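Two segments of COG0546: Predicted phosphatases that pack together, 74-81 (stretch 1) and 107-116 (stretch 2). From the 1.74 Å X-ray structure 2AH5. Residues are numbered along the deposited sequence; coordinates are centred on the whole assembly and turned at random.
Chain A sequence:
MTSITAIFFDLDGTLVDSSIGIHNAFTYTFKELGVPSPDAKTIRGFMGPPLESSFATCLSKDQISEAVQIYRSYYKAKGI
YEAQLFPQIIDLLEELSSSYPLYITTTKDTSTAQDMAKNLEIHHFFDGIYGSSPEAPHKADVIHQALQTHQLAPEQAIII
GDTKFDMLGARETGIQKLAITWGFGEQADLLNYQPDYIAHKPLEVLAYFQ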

# COMPACT_ATOMS: atom_id res chain seq x y z
N TYR A 74 -4.37 -4.17 18.40
CA TYR A 74 -5.64 -3.68 17.94
C TYR A 74 -5.82 -4.08 16.46
O TYR A 74 -6.89 -4.57 16.06
CB TYR A 74 -5.76 -2.16 18.11
CG TYR A 74 -7.10 -1.62 17.67
CD1 TYR A 74 -8.13 -1.40 18.59
CD2 TYR A 74 -7.34 -1.37 16.33
CE1 TYR A 74 -9.38 -0.91 18.17
CE2 TYR A 74 -8.59 -0.90 15.90
CZ TYR A 74 -9.60 -0.66 16.83
OH TYR A 74 -10.82 -0.20 16.38
N TYR A 75 -4.77 -3.91 15.66
CA TYR A 75 -4.94 -4.03 14.20
C TYR A 75 -5.33 -5.43 13.73
O TYR A 75 -6.25 -5.60 12.91
CB TYR A 75 -3.71 -3.51 13.45
CG TYR A 75 -4.08 -3.23 12.01
CD1 TYR A 75 -4.76 -2.06 11.68
CD2 TYR A 75 -3.82 -4.16 11.01
CE1 TYR A 75 -5.18 -1.81 10.37
CE2 TYR A 75 -4.24 -3.92 9.69
CZ TYR A 75 -4.91 -2.73 9.39
OH TYR A 75 -5.30 -2.47 8.10
N LYS A 76 -4.63 -6.44 14.26
CA LYS A 76 -4.89 -7.84 13.88
C LYS A 76 -6.31 -8.31 14.23
O LYS A 76 -6.97 -8.99 13.43
CB LYS A 76 -3.83 -8.77 14.50
CG LYS A 76 -2.44 -8.62 13.87
CD LYS A 76 -2.42 -9.10 12.39
CE LYS A 76 -1.65 -10.41 12.21
NZ LYS A 76 -1.71 -10.88 10.79
N ALA A 77 -6.78 -7.92 15.40
CA ALA A 77 -8.08 -8.35 15.91
C ALA A 77 -9.25 -7.49 15.46
O ALA A 77 -10.38 -7.97 15.38
CB ALA A 77 -8.05 -8.42 17.46
N LYS A 78 -8.98 -6.21 15.17
CA LYS A 78 -10.06 -5.23 14.96
C LYS A 78 -9.82 -4.31 13.76
O LYS A 78 -10.70 -4.14 12.93
CB LYS A 78 -10.28 -4.37 16.22
CG LYS A 78 -11.14 -5.03 17.31
CD LYS A 78 -11.44 -4.11 18.54
CE LYS A 78 -12.17 -2.81 18.16
NZ LYS A 78 -13.56 -3.04 17.65
N GLY A 79 -8.63 -3.71 13.70
CA GLY A 79 -8.34 -2.64 12.72
C GLY A 79 -8.44 -3.12 11.28
O GLY A 79 -8.87 -2.39 10.39
N ILE A 80 -8.00 -4.35 11.07
CA ILE A 80 -7.94 -4.96 9.74
C ILE A 80 -9.33 -5.01 9.08
O ILE A 80 -9.42 -4.94 7.84
CB ILE A 80 -7.29 -6.37 9.81
CG1 ILE A 80 -6.88 -6.84 8.40
CG2 ILE A 80 -8.20 -7.35 10.60
CD1 ILE A 80 -6.01 -8.10 8.35
N TYR A 81 -10.38 -5.16 9.89
CA TYR A 81 -11.79 -5.23 9.44
C TYR A 81 -12.44 -3.86 9.27
O TYR A 81 -13.54 -3.74 8.69
CB TYR A 81 -12.63 -6.07 10.42
CG TYR A 81 -12.06 -7.41 10.66
CD1 TYR A 81 -11.48 -7.73 11.89
CD2 TYR A 81 -12.04 -8.37 9.64
CE1 TYR A 81 -10.92 -8.98 12.10
CE2 TYR A 81 -11.47 -9.61 9.84
CZ TYR A 81 -10.92 -9.91 11.06
OH TYR A 81 -10.39 -11.15 11.22
N THR A 107 4.06 -3.37 1.73
CA THR A 107 4.96 -3.58 2.86
C THR A 107 4.17 -3.99 4.11
O THR A 107 4.76 -4.17 5.16
CB THR A 107 5.87 -2.39 3.16
OG1 THR A 107 5.06 -1.22 3.27
CG2 THR A 107 6.91 -2.21 2.06
N LYS A 108 2.85 -4.15 3.99
CA LYS A 108 2.09 -4.96 4.96
C LYS A 108 2.67 -6.38 4.94
O LYS A 108 3.14 -6.84 3.89
CB LYS A 108 0.60 -5.03 4.58
CG LYS A 108 -0.36 -5.27 5.74
CD LYS A 108 -1.70 -4.61 5.45
CE LYS A 108 -2.24 -3.94 6.72
NZ LYS A 108 -3.04 -2.71 6.45
N ASP A 109 2.66 -7.07 6.08
CA ASP A 109 3.10 -8.48 6.11
C ASP A 109 2.28 -9.29 5.10
O ASP A 109 1.07 -9.07 4.95
CB ASP A 109 2.86 -9.11 7.48
CG ASP A 109 3.79 -8.59 8.54
OD1 ASP A 109 4.59 -7.67 8.26
OD2 ASP A 109 3.72 -9.11 9.68
N THR A 110 2.93 -10.24 4.43
CA THR A 110 2.24 -11.06 3.44
C THR A 110 0.91 -11.63 3.96
O THR A 110 -0.12 -11.53 3.31
CB THR A 110 3.14 -12.20 2.96
OG1 THR A 110 4.31 -11.65 2.32
CG2 THR A 110 2.38 -13.08 1.97
N SER A 111 0.93 -12.24 5.13
CA SER A 111 -0.27 -12.91 5.63
C SER A 111 -1.41 -11.94 5.92
O SER A 111 -2.57 -12.25 5.61
CB SER A 111 0.05 -13.75 6.87
OG SER A 111 0.55 -12.92 7.90
N THR A 112 -1.08 -10.76 6.46
CA THR A 112 -2.06 -9.69 6.68
C THR A 112 -2.67 -9.21 5.34
O THR A 112 -3.89 -9.06 5.21
CB THR A 112 -1.45 -8.48 7.47
OG1 THR A 112 -0.83 -8.94 8.69
CG2 THR A 112 -2.53 -7.49 7.86
N ALA A 113 -1.82 -9.01 4.33
CA ALA A 113 -2.27 -8.61 2.99
C ALA A 113 -3.19 -9.66 2.36
O ALA A 113 -4.24 -9.34 1.77
CB ALA A 113 -1.07 -8.32 2.08
N GLN A 114 -2.80 -10.93 2.50
CA GLN A 114 -3.63 -12.00 2.02
C GLN A 114 -4.97 -12.03 2.72
O GLN A 114 -5.98 -12.13 2.04
CB GLN A 114 -2.91 -13.35 2.08
CG GLN A 114 -1.70 -13.34 1.15
CD GLN A 114 -1.55 -14.56 0.27
OE1 GLN A 114 -0.47 -14.81 -0.28
NE2 GLN A 114 -2.63 -15.32 0.11
N ASP A 115 -4.98 -11.88 4.04
CA ASP A 115 -6.20 -11.84 4.83
C ASP A 115 -7.11 -10.70 4.40
O ASP A 115 -8.33 -10.91 4.18
CB ASP A 115 -5.90 -11.71 6.33
CG ASP A 115 -5.36 -12.99 6.94
OD1 ASP A 115 -5.47 -14.09 6.33
OD2 ASP A 115 -4.81 -12.89 8.07
N MSE A 116 -6.54 -9.50 4.30
CA MSE A 116 -7.31 -8.32 3.87
C MSE A 116 -7.90 -8.51 2.46
O MSE A 116 -9.11 -8.29 2.24
CB MSE A 116 -6.44 -7.06 3.93
CG MSE A 116 -7.10 -5.79 3.35
SE MSE A 116 -6.01 -4.19 3.74
CE MSE A 116 -5.53 -4.75 5.63

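Two side-chain hydrogen bonds, both donated by lysine, join these stretches, and the geometry assigns each a direction. K108 NZ lies 2.8 Å from Y75 OH and donates to it, approaching the tyrosine obliquely; the same amine is also hydrogen-bonded elsewhere in the structure. Y75 OH is thus satisfied as an acceptor at a buried residue. The second bond runs the other way between the stretches: K76 NZ donates to T112 OG1 at 3.0 Å. The CA-to-CB bond of K76 points sideways, and successive m rotamers at chi1 and chi2 help bring its amine to the threonine. D115 OD2 stands 4.6 Å from K76 NZ, so the charges are opposite and near, but beyond a salt bridge.

T112 points toward stretch 1 and serves two roles, for while OG1 accepts from K76, its CG2 packs 3.6 Å from I80 CD1. I80 CG1 in turn meets the selenomethionine methyl, M116 CE, at 3.7 Å. That methyl also lies near the plane of the Y75 ring, at its edge, 3.4 Å from Y75 OH.

Within stretch 1 the backbone widens into a pi-type turn: I80 N donates to Y75 O (2.8 Å). In stretch 2, M116 N donates to T112 O (2.8 Å), the regular helical spacing. The two helix axes are nearly parallel, at 8°, and 12.0 Å apart at closest approach.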